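Local coordinates for protein CELL division inhibitor (Pyrococcus furiosus, PDB 1G3Q) that binds adenine nucleotide together with magnesium and, as a MinD-type cell division inhibitor, probably hydrolyses ATP, at residues 18-23 and 44-49; 25-30 and 114-119; 201-206 and 211-216. All coordinates share one frame; numbering follows the deposited sequence.

Interaction 1 of 3, residues 18-23 and 44-49; sequences TVTANL and ANLSLV. With ADP (adenosine-5'-diphosphate), chain C.
L46 and A21 lie where the helix that follows the P-loop, 16-29, meets the short helix 46-49, and with T20 they bury most of the surface in this small contact. L46 spreads both methyls over T20: CD1 comes to 3.8 Å from T20 CG2, CD2 stands little farther off, and the two side chains meet almost perpendicularly. The leucine CG is anti to the backbone N (chi1 -172°), which carries the branched end across to helix 16-29. T20 meets it mainly with its methyl. With chi1 -59° its CG2 is anti to the backbone N and faces L46, while OG1 is turned back to bond K16 O in the preceding turn.

A21 has just one carbon to offer, and it touches two partners. Its CB is 4.2 Å from L46 CD1 and 3.5 Å from V49 CG1, the latter tighter than usual for two methyl carbons. Both T20 and L46 also touch D118 of strand 114-118.

One turn from this apolar patch, T18 grips the ADP alpha-phosphate twice, its N at 2.9 Å and its OG1 at 2.8 Å from O2A, as is usual just after a Walker A motif. No hydrogen bond joins the two segments, so helix 46-49 is seated against the nucleotide-binding helix by methyl packing, and the polar groups of T18 and T20 are engaged away from that interface.

Interaction 2 of 3, residues 25-30 and 114-119; sequences VALGDR and FILIDC
L27 and F114 mark the closest backbone approach, their CA atoms 8.4 Å apart, so the last turns of helix 16-29 and strand 114-118 are bridged by side chains alone. L27 supplies the helix side of the contact. Its CG is anti to the carbonyl carbon (chi1 -72°), and CD1 reaches over one face of the F114 ring, 4.0 Å from the centroid and 14° off the ring normal, a CH-pi contact. The methyl sits somewhat toward the rim, nearest to CG of F114 at 3.9 Å, while CD2 of L27 approaches the ring at CE2.

This is helix-on-sheet packing in the P-loop NTPase fold: helix 16-29 lies over the largely parallel sheet, in which strand 114-118 runs between strands 34-38 and 3-8. Two residues up the strand, L116 points to the same side, and its CD1 meets CD1 of L27 at 4.2 Å, so one leucine methyl serves both strand residues. With F114 replaced by an alanine, the CD1 of L27 would probably lose the aromatic face it rests on, and a gap would open beside it. I233 of helix 221-235 also touches F114, and E234 of the same helix touches L27.

Interaction 3 of 3, residues 201-206 and 211-216; sequences PAIREG and IPAVKY. With ADP (adenosine-5'-diphosphate), chain C.
This is a close helix-to-turn contact made largely through backbone, in which helix 201-209, lying against the adenosine of ADP, is met by the chain as it doubles back into the short helix 213-216. At its centre G206, which has no side chain, brings its CA to 3.0 Å from I211 O and close to A213 N. The return is tied by I211 N donating to G206 O at 3.2 Å. Just beyond, the methyl of A213 is set against helix 201-209, with CB 3.5 Å from A202 O and also close to CA of I203. A water accepts from A213 N and donates to I203 O, joining the first turn of helix 213-216 to the backbone of 201-209.

The segment 201-206 follows strand 193-198, at one edge of the sheet, and helps form the adenine pocket of this P-loop ATPase. I203 lays its branches over the base: CG2 is 3.7 Å from C5 of ADP, and CD1 reaches the exocyclic N6. R204 reaches the ribose hydroxyls; its chain bends at chi2 (61°), bringing NH2 to O3' of ADP for a weak hydrogen bond of 2.8 Å.

On the outer side E205 crosses Y216 nearly perpendicularly, with carboxylate and ring planes 87° apart and OE2 of E205 3.7 Å from CE2 of Y216. The other carboxylate oxygen, OE1, forms a salt bridge with K217.

In the fold
Helix 16-29 connects the three contacts. Interactions 1 and 2 use successive parts of it, their centres 9 Å apart, and meet where L23 CG packs on L116 CD1 at 3.8 Å and T20 OG1 lies 3.6 Å from D118 CA. D118, a magnesium ligand in another structure of this protein, here bonds T17 OG1. Interaction 3, its centre 11 Å from that of interaction 1, joins it at the nucleotide: T18 CG2 touches I203 CG2 at 3.5 Å, so phosphate-binding and adenine-binding residues abut. Farther along the helix, V25 CB meets V214 CG1 at 3.7 Å, linking interactions 2 and 3 although their centres are 15 Å apart.

Interaction 1 of 3, residues 18-23 and 44-49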
loop_
_atom_site.group_PDB
_atom_site.type_symbol
_atom_site.label_atom_id
_atom_site.label_comp_id
_atom_site.label_asym_id
_atom_site.label_seq_id
_atom_site.Cartn_x
_atom_site.Cartn_y
_atom_site.Cartn_z
ATOM N N THR A 18 -5.278 0.565 3.442
ATOM C CA THR A 18 -5.848 -0.657 4.002
ATOM C C THR A 18 -5.149 -1.899 3.441
ATOM O O THR A 18 -4.826 -2.832 4.182
ATOM C CB THR A 18 -7.358 -0.753 3.704
ATOM O OG1 THR A 18 -8.040 0.350 4.316
ATOM C CG2 THR A 18 -7.932 -2.053 4.246
ATOM N N VAL A 19 -4.920 -1.913 2.132
ATOM C CA VAL A 19 -4.242 -3.044 1.510
ATOM C C VAL A 19 -2.791 -3.085 1.987
ATOM O O VAL A 19 -2.281 -4.144 2.340
ATOM C CB VAL A 19 -4.290 -2.944 -0.033
ATOM C CG1 VAL A 19 -3.386 -3.998 -0.668
ATOM C CG2 VAL A 19 -5.717 -3.149 -0.505
ATOM N N THR A 20 -2.130 -1.930 2.015
ATOM C CA THR A 20 -0.741 -1.877 2.465
ATOM C C THR A 20 -0.605 -2.459 3.874
ATOM O O THR A 20 0.230 -3.330 4.119
ATOM C CB THR A 20 -0.199 -0.430 2.502
ATOM O OG1 THR A 20 -0.285 0.156 1.195
ATOM C CG2 THR A 20 1.256 -0.428 2.955
ATOM N N ALA A 21 -1.423 -1.961 4.797
ATOM C CA ALA A 21 -1.394 -2.413 6.186
ATOM C C ALA A 21 -1.728 -3.896 6.364
ATOM O O ALA A 21 -0.987 -4.624 7.024
ATOM C CB ALA A 21 -2.341 -1.561 7.031
ATOM N N ASN A 22 -2.839 -4.348 5.786
ATOM C CA ASN A 22 -3.220 -5.752 5.925
ATOM C C ASN A 22 -2.252 -6.713 5.239
ATOM O O ASN A 22 -1.924 -7.764 5.791
ATOM C CB ASN A 22 -4.642 -5.987 5.405
ATOM C CG ASN A 22 -5.706 -5.507 6.381
ATOM O OD1 ASN A 22 -6.107 -4.341 6.364
ATOM N ND2 ASN A 22 -6.153 -6.402 7.251
ATOM N N LEU A 23 -1.791 -6.357 4.043
ATOM C CA LEU A 23 -0.849 -7.211 3.326
ATOM C C LEU A 23 0.459 -7.301 4.115
ATOM O O LEU A 23 1.067 -8.368 4.207
ATOM C CB LEU A 23 -0.585 -6.658 1.918
ATOM C CG LEU A 23 0.360 -7.466 1.020
ATOM C CD1 LEU A 23 -0.139 -8.907 0.896
ATOM C CD2 LEU A 23 0.438 -6.803 -0.353
ATOM N N ALA A 44 -0.711 11.325 5.458
ATOM C CA ALA A 44 -0.064 10.225 6.163
ATOM C C ALA A 44 -1.039 9.544 7.115
ATOM O O ALA A 44 -1.473 10.148 8.092
ATOM C CB ALA A 44 1.145 10.743 6.929
ATOM N N ASN A 45 -1.386 8.292 6.819
ATOM C CA ASN A 45 -2.316 7.520 7.647
ATOM C C ASN A 45 -1.764 6.139 8.015
ATOM O O ASN A 45 -2.173 5.552 9.010
ATOM C CB ASN A 45 -3.647 7.293 6.911
ATOM C CG ASN A 45 -4.417 8.573 6.662
ATOM O OD1 ASN A 45 -4.779 9.289 7.596
ATOM N ND2 ASN A 45 -4.687 8.863 5.393
ATOM N N LEU A 46 -0.841 5.628 7.204
ATOM C CA LEU A 46 -0.288 4.290 7.410
ATOM C C LEU A 46 0.191 3.946 8.819
ATOM O O LEU A 46 -0.231 2.943 9.389
ATOM C CB LEU A 46 0.840 4.032 6.414
ATOM C CG LEU A 46 1.379 2.601 6.395
ATOM C CD1 LEU A 46 0.262 1.627 6.025
ATOM C CD2 LEU A 46 2.523 2.511 5.390
ATOM N N SER A 47 1.073 4.767 9.376
ATOM C CA SER A 47 1.600 4.518 10.716
ATOM C C SER A 47 0.481 4.368 11.750
ATOM O O SER A 47 0.516 3.471 12.594
ATOM C CB SER A 47 2.536 5.656 11.129
ATOM O OG SER A 47 3.321 5.297 12.254
ATOM N N LEU A 48 -0.517 5.242 11.672
ATOM C CA LEU A 48 -1.640 5.208 12.607
ATOM C C LEU A 48 -2.424 3.900 12.464
ATOM O O LEU A 48 -2.820 3.278 13.453
ATOM C CB LEU A 48 -2.565 6.398 12.342
ATOM C CG LEU A 48 -3.170 7.098 13.560
ATOM C CD1 LEU A 48 -3.868 6.075 14.440
ATOM C CD2 LEU A 48 -2.072 7.814 14.348
ATOM N N VAL A 49 -2.646 3.491 11.221
ATOM C CA VAL A 49 -3.376 2.262 10.937
ATOM C C VAL A 49 -2.602 1.035 11.436
ATOM O O VAL A 49 -3.185 -0.020 11.690
ATOM C CB VAL A 49 -3.664 2.167 9.418
ATOM C CG1 VAL A 49 -4.041 0.760 9.020
ATOM C CG2 VAL A 49 -4.799 3.129 9.069
HETATM P PB ADP C . -7.028 5.077 0.470
HETATM O O1B ADP C . -7.338 6.491 0.406
HETATM O O2B ADP C . -7.111 4.486 -0.875
HETATM O O3B ADP C . -5.589 4.666 1.180
HETATM P PA ADP C . -8.126 3.687 2.676
HETATM O O1A ADP C . -7.819 4.548 3.764
HETATM O O2A ADP C . -7.318 2.497 2.635
HETATM O O3A ADP C . -8.111 4.373 1.323
HETATM O "O5'" ADP C . -9.558 3.271 2.869
HETATM C "C5'" ADP C . -10.683 4.226 2.965
HETATM C "C4'" ADP C . -11.658 3.832 4.015
HETATM O "O4'" ADP C . -12.469 2.697 3.596
HETATM C "C3'" ADP C . -11.051 3.393 5.310
HETATM O "O3'" ADP C . -11.730 3.996 6.409
HETATM C "C2'" ADP C . -11.203 1.904 5.380
HETATM O "O2'" ADP C . -11.371 1.354 6.685
HETATM C "C1'" ADP C . -12.377 1.603 4.550
HETATM N N9 ADP C . -12.236 0.378 3.714
HETATM C C8 ADP C . -11.287 -0.010 2.754
HETATM N N7 ADP C . -11.480 -1.177 2.210
HETATM C C5 ADP C . -12.627 -1.624 2.826
HETATM C C6 ADP C . -13.379 -2.826 2.695
HETATM N N6 ADP C . -12.983 -3.767 1.837
HETATM N N1 ADP C . -14.523 -2.981 3.482
HETATM C C2 ADP C . -14.907 -2.001 4.356
HETATM N N3 ADP C . -14.250 -0.830 4.543
HETATM C C4 ADP C . -13.116 -0.696 3.751
#

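Interaction 2 of 3, residues 25-30 and 114-119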
loop_
_atom_site.group_PDB
_atom_site.type_symbol
_atom_site.label_atom_id
_atom_site.label_comp_id
_atom_site.label_asym_id
_atom_site.label_seq_id
_atom_site.Cartn_x
_atom_site.Cartn_y
_atom_site.Cartn_z
ATOM N N VAL A 25 0.946 -7.097 7.392
ATOM C CA VAL A 25 0.761 -7.980 8.533
ATOM C C VAL A 25 0.617 -9.438 8.096
ATOM O O VAL A 25 1.170 -10.336 8.734
ATOM C CB VAL A 25 -0.472 -7.558 9.372
ATOM C CG1 VAL A 25 -0.643 -8.497 10.560
ATOM C CG2 VAL A 25 -0.293 -6.122 9.877
ATOM N N ALA A 26 -0.121 -9.671 7.014
ATOM C CA ALA A 26 -0.305 -11.026 6.505
ATOM C C ALA A 26 1.048 -11.627 6.118
ATOM O O ALA A 26 1.366 -12.757 6.494
ATOM C CB ALA A 26 -1.244 -11.017 5.300
ATOM N N LEU A 27 1.848 -10.871 5.369
ATOM C CA LEU A 27 3.165 -11.348 4.955
ATOM C C LEU A 27 4.087 -11.522 6.160
ATOM O O LEU A 27 4.860 -12.487 6.236
ATOM C CB LEU A 27 3.794 -10.375 3.950
ATOM C CG LEU A 27 3.194 -10.339 2.540
ATOM C CD1 LEU A 27 3.778 -9.165 1.768
ATOM C CD2 LEU A 27 3.490 -11.657 1.816
ATOM N N GLY A 28 4.014 -10.583 7.098
ATOM C CA GLY A 28 4.845 -10.675 8.281
ATOM C C GLY A 28 4.502 -11.926 9.067
ATOM O O GLY A 28 5.373 -12.575 9.646
ATOM N N ASP A 29 3.220 -12.270 9.076
ATOM C CA ASP A 29 2.753 -13.442 9.800
ATOM C C ASP A 29 3.221 -14.729 9.126
ATOM O O ASP A 29 3.239 -15.786 9.750
ATOM C CB ASP A 29 1.226 -13.414 9.905
ATOM C CG ASP A 29 0.694 -14.388 10.939
ATOM O OD1 ASP A 29 1.309 -14.501 12.024
ATOM O OD2 ASP A 29 -0.346 -15.030 10.680
ATOM N N ARG A 30 3.600 -14.637 7.855
ATOM C CA ARG A 30 4.075 -15.805 7.118
ATOM C C ARG A 30 5.586 -15.929 7.280
ATOM O O ARG A 30 6.214 -16.814 6.697
ATOM C CB ARG A 30 3.708 -15.685 5.634
ATOM C CG ARG A 30 2.207 -15.672 5.373
ATOM C CD ARG A 30 1.894 -15.315 3.932
ATOM N NE ARG A 30 2.332 -16.343 2.994
ATOM C CZ ARG A 30 1.713 -17.506 2.811
ATOM N NH1 ARG A 30 0.619 -17.795 3.500
ATOM N NH2 ARG A 30 2.193 -18.382 1.940
ATOM N N PHE A 114 10.108 -7.587 1.784
ATOM C CA PHE A 114 9.076 -6.818 1.106
ATOM C C PHE A 114 9.044 -5.387 1.620
ATOM O O PHE A 114 9.125 -5.146 2.826
ATOM C CB PHE A 114 7.694 -7.433 1.351
ATOM C CG PHE A 114 7.434 -8.688 0.575
ATOM C CD1 PHE A 114 6.974 -8.626 -0.740
ATOM C CD2 PHE A 114 7.644 -9.934 1.155
ATOM C CE1 PHE A 114 6.725 -9.791 -1.466
ATOM C CE2 PHE A 114 7.399 -11.104 0.439
ATOM C CZ PHE A 114 6.938 -11.031 -0.875
ATOM N N ILE A 115 8.947 -4.440 0.696
ATOM C CA ILE A 115 8.823 -3.038 1.058
ATOM C C ILE A 115 7.547 -2.639 0.336
ATOM O O ILE A 115 7.503 -2.594 -0.894
ATOM C CB ILE A 115 10.014 -2.187 0.562
ATOM C CG1 ILE A 115 11.301 -2.644 1.258
ATOM C CG2 ILE A 115 9.755 -0.708 0.857
ATOM C CD1 ILE A 115 12.536 -1.834 0.904
ATOM N N LEU A 116 6.491 -2.389 1.097
ATOM C CA LEU A 116 5.216 -2.028 0.494
ATOM C C LEU A 116 5.003 -0.527 0.633
ATOM O O LEU A 116 4.937 -0.003 1.744
ATOM C CB LEU A 116 4.088 -2.809 1.170
ATOM C CG LEU A 116 4.341 -4.322 1.275
ATOM C CD1 LEU A 116 3.152 -5.004 1.948
ATOM C CD2 LEU A 116 4.564 -4.909 -0.123
ATOM N N ILE A 117 4.899 0.161 -0.501
ATOM C CA ILE A 117 4.727 1.609 -0.495
ATOM C C ILE A 117 3.278 2.047 -0.671
ATOM O O ILE A 117 2.673 1.830 -1.721
ATOM C CB ILE A 117 5.552 2.281 -1.616
ATOM C CG1 ILE A 117 6.986 1.743 -1.625
ATOM C CG2 ILE A 117 5.561 3.791 -1.405
ATOM C CD1 ILE A 117 7.765 2.100 -2.894
ATOM N N ASP A 118 2.732 2.664 0.370
ATOM C CA ASP A 118 1.369 3.181 0.346
ATOM C C ASP A 118 1.484 4.483 -0.443
ATOM O O ASP A 118 2.094 5.443 0.024
ATOM C CB ASP A 118 0.903 3.461 1.777
ATOM C CG ASP A 118 -0.549 3.895 1.853
ATOM O OD1 ASP A 118 -1.226 3.962 0.799
ATOM O OD2 ASP A 118 -1.012 4.167 2.983
ATOM N N CYS A 119 0.908 4.515 -1.639
ATOM C CA CYS A 119 0.998 5.705 -2.481
ATOM C C CYS A 119 -0.260 6.547 -2.562
ATOM O O CYS A 119 -1.372 6.054 -2.377
ATOM C CB CYS A 119 1.367 5.313 -3.920
ATOM S SG CYS A 119 2.863 4.335 -4.117
#

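Interaction 3 of 3, residues 201-206 and 211-216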
loop_
_atom_site.group_PDB
_atom_site.type_symbol
_atom_site.label_atom_id
_atom_site.label_comp_id
_atom_site.label_asym_id
_atom_site.label_seq_id
_atom_site.Cartn_x
_atom_site.Cartn_y
_atom_site.Cartn_z
ATOM N N PRO A 201 -17.332 -4.624 7.244
ATOM C CA PRO A 201 -17.226 -3.738 8.407
ATOM C C PRO A 201 -15.997 -4.063 9.266
ATOM O O PRO A 201 -15.432 -3.180 9.908
ATOM C CB PRO A 201 -18.533 -3.995 9.149
ATOM C CG PRO A 201 -19.501 -4.220 8.014
ATOM C CD PRO A 201 -18.707 -5.137 7.097
ATOM N N ALA A 202 -15.582 -5.330 9.269
ATOM C CA ALA A 202 -14.418 -5.747 10.055
ATOM C C ALA A 202 -13.152 -5.004 9.637
ATOM O O ALA A 202 -12.281 -4.710 10.465
ATOM C CB ALA A 202 -14.204 -7.247 9.918
ATOM N N ILE A 203 -13.045 -4.707 8.345
ATOM C CA ILE A 203 -11.884 -3.996 7.830
ATOM C C ILE A 203 -11.872 -2.564 8.372
ATOM O O ILE A 203 -10.838 -2.066 8.818
ATOM C CB ILE A 203 -11.887 -3.998 6.279
ATOM C CG1 ILE A 203 -11.538 -5.403 5.772
ATOM C CG2 ILE A 203 -10.900 -2.973 5.747
ATOM C CD1 ILE A 203 -11.597 -5.570 4.245
ATOM N N ARG A 204 -13.032 -1.914 8.337
ATOM C CA ARG A 204 -13.166 -0.549 8.846
ATOM C C ARG A 204 -12.875 -0.553 10.346
ATOM O O ARG A 204 -12.228 0.355 10.870
ATOM C CB ARG A 204 -14.587 -0.028 8.584
ATOM C CG ARG A 204 -14.941 1.291 9.278
ATOM C CD ARG A 204 -14.038 2.449 8.855
ATOM N NE ARG A 204 -14.449 3.712 9.472
ATOM C CZ ARG A 204 -13.713 4.820 9.482
ATOM N NH1 ARG A 204 -14.175 5.918 10.069
ATOM N NH2 ARG A 204 -12.513 4.835 8.914
ATOM N N GLU A 205 -13.345 -1.587 11.035
ATOM C CA GLU A 205 -13.118 -1.683 12.468
ATOM C C GLU A 205 -11.618 -1.754 12.749
ATOM O O GLU A 205 -11.121 -1.104 13.671
ATOM C CB GLU A 205 -13.814 -2.916 13.047
ATOM C CG GLU A 205 -13.899 -2.884 14.568
ATOM C CD GLU A 205 -14.652 -4.066 15.157
ATOM O OE1 GLU A 205 -15.445 -4.708 14.429
ATOM O OE2 GLU A 205 -14.461 -4.340 16.360
ATOM N N GLY A 206 -10.899 -2.543 11.952
ATOM C CA GLY A 206 -9.463 -2.659 12.135
ATOM C C GLY A 206 -8.789 -1.314 11.927
ATOM O O GLY A 206 -7.901 -0.920 12.686
ATOM N N ILE A 211 -5.300 -1.763 14.284
ATOM C CA ILE A 211 -4.875 -3.155 14.151
ATOM C C ILE A 211 -5.575 -3.697 12.913
ATOM O O ILE A 211 -6.796 -3.865 12.914
ATOM C CB ILE A 211 -5.314 -4.014 15.357
ATOM C CG1 ILE A 211 -4.739 -3.448 16.658
ATOM C CG2 ILE A 211 -4.839 -5.453 15.161
ATOM C CD1 ILE A 211 -5.278 -4.149 17.919
ATOM N N PRO A 212 -4.818 -3.965 11.838
ATOM C CA PRO A 212 -5.411 -4.485 10.600
ATOM C C PRO A 212 -6.310 -5.692 10.838
ATOM O O PRO A 212 -5.960 -6.606 11.588
ATOM C CB PRO A 212 -4.190 -4.815 9.748
ATOM C CG PRO A 212 -3.217 -3.735 10.157
ATOM C CD PRO A 212 -3.372 -3.740 11.672
ATOM N N ALA A 213 -7.469 -5.684 10.186
ATOM C CA ALA A 213 -8.442 -6.758 10.321
ATOM C C ALA A 213 -7.853 -8.150 10.149
ATOM O O ALA A 213 -8.300 -9.098 10.796
ATOM C CB ALA A 213 -9.583 -6.549 9.333
ATOM N N VAL A 214 -6.848 -8.285 9.288
ATOM C CA VAL A 214 -6.255 -9.594 9.056
ATOM C C VAL A 214 -5.832 -10.228 10.378
ATOM O O VAL A 214 -5.887 -11.446 10.526
ATOM C CB VAL A 214 -5.045 -9.513 8.077
ATOM C CG1 VAL A 214 -3.891 -8.765 8.714
ATOM C CG2 VAL A 214 -4.616 -10.915 7.663
ATOM N N LYS A 215 -5.434 -9.404 11.347
ATOM C CA LYS A 215 -5.035 -9.934 12.645
ATOM C C LYS A 215 -6.082 -9.682 13.730
ATOM O O LYS A 215 -6.359 -10.559 14.544
ATOM C CB LYS A 215 -3.696 -9.343 13.094
ATOM C CG LYS A 215 -3.106 -10.077 14.300
ATOM C CD LYS A 215 -1.744 -9.528 14.703
ATOM C CE LYS A 215 -1.188 -10.298 15.887
ATOM N NZ LYS A 215 0.101 -9.736 16.370
ATOM N N TYR A 216 -6.665 -8.486 13.733
ATOM C CA TYR A 216 -7.664 -8.116 14.734
ATOM C C TYR A 216 -8.884 -9.044 14.706
ATOM O O TYR A 216 -9.328 -9.519 15.748
ATOM C CB TYR A 216 -8.086 -6.654 14.521
ATOM C CG TYR A 216 -8.902 -6.043 15.650
ATOM C CD1 TYR A 216 -8.517 -6.190 16.984
ATOM C CD2 TYR A 216 -10.034 -5.277 15.375
ATOM C CE1 TYR A 216 -9.249 -5.578 18.019
ATOM C CE2 TYR A 216 -10.765 -4.667 16.395
ATOM C CZ TYR A 216 -10.369 -4.822 17.710
ATOM O OH TYR A 216 -11.114 -4.236 18.714
HETATM P PB ADP C . -7.028 5.077 0.470
HETATM O O1B ADP C . -7.338 6.491 0.406
HETATM O O2B ADP C . -7.111 4.486 -0.875
HETATM O O3B ADP C . -5.589 4.666 1.180
HETATM P PA ADP C . -8.126 3.687 2.676
HETATM O O1A ADP C . -7.819 4.548 3.764
HETATM O O2A ADP C . -7.318 2.497 2.635
HETATM O O3A ADP C . -8.111 4.373 1.323
HETATM O "O5'" ADP C . -9.558 3.271 2.869
HETATM C "C5'" ADP C . -10.683 4.226 2.965
HETATM C "C4'" ADP C . -11.658 3.832 4.015
HETATM O "O4'" ADP C . -12.469 2.697 3.596
HETATM C "C3'" ADP C . -11.051 3.393 5.310
HETATM O "O3'" ADP C . -11.730 3.996 6.409
HETATM C "C2'" ADP C . -11.203 1.904 5.380
HETATM O "O2'" ADP C . -11.371 1.354 6.685
HETATM C "C1'" ADP C . -12.377 1.603 4.550
HETATM N N9 ADP C . -12.236 0.378 3.714
HETATM C C8 ADP C . -11.287 -0.010 2.754
HETATM N N7 ADP C . -11.480 -1.177 2.210
HETATM C C5 ADP C . -12.627 -1.624 2.826
HETATM C C6 ADP C . -13.379 -2.826 2.695
HETATM N N6 ADP C . -12.983 -3.767 1.837
HETATM N N1 ADP C . -14.523 -2.981 3.482
HETATM C C2 ADP C . -14.907 -2.001 4.356
HETATM N N3 ADP C . -14.250 -0.830 4.543
HETATM C C4 ADP C . -13.116 -0.696 3.751
HETATM O O HOH W 1 -8.238 -3.275 8.532
#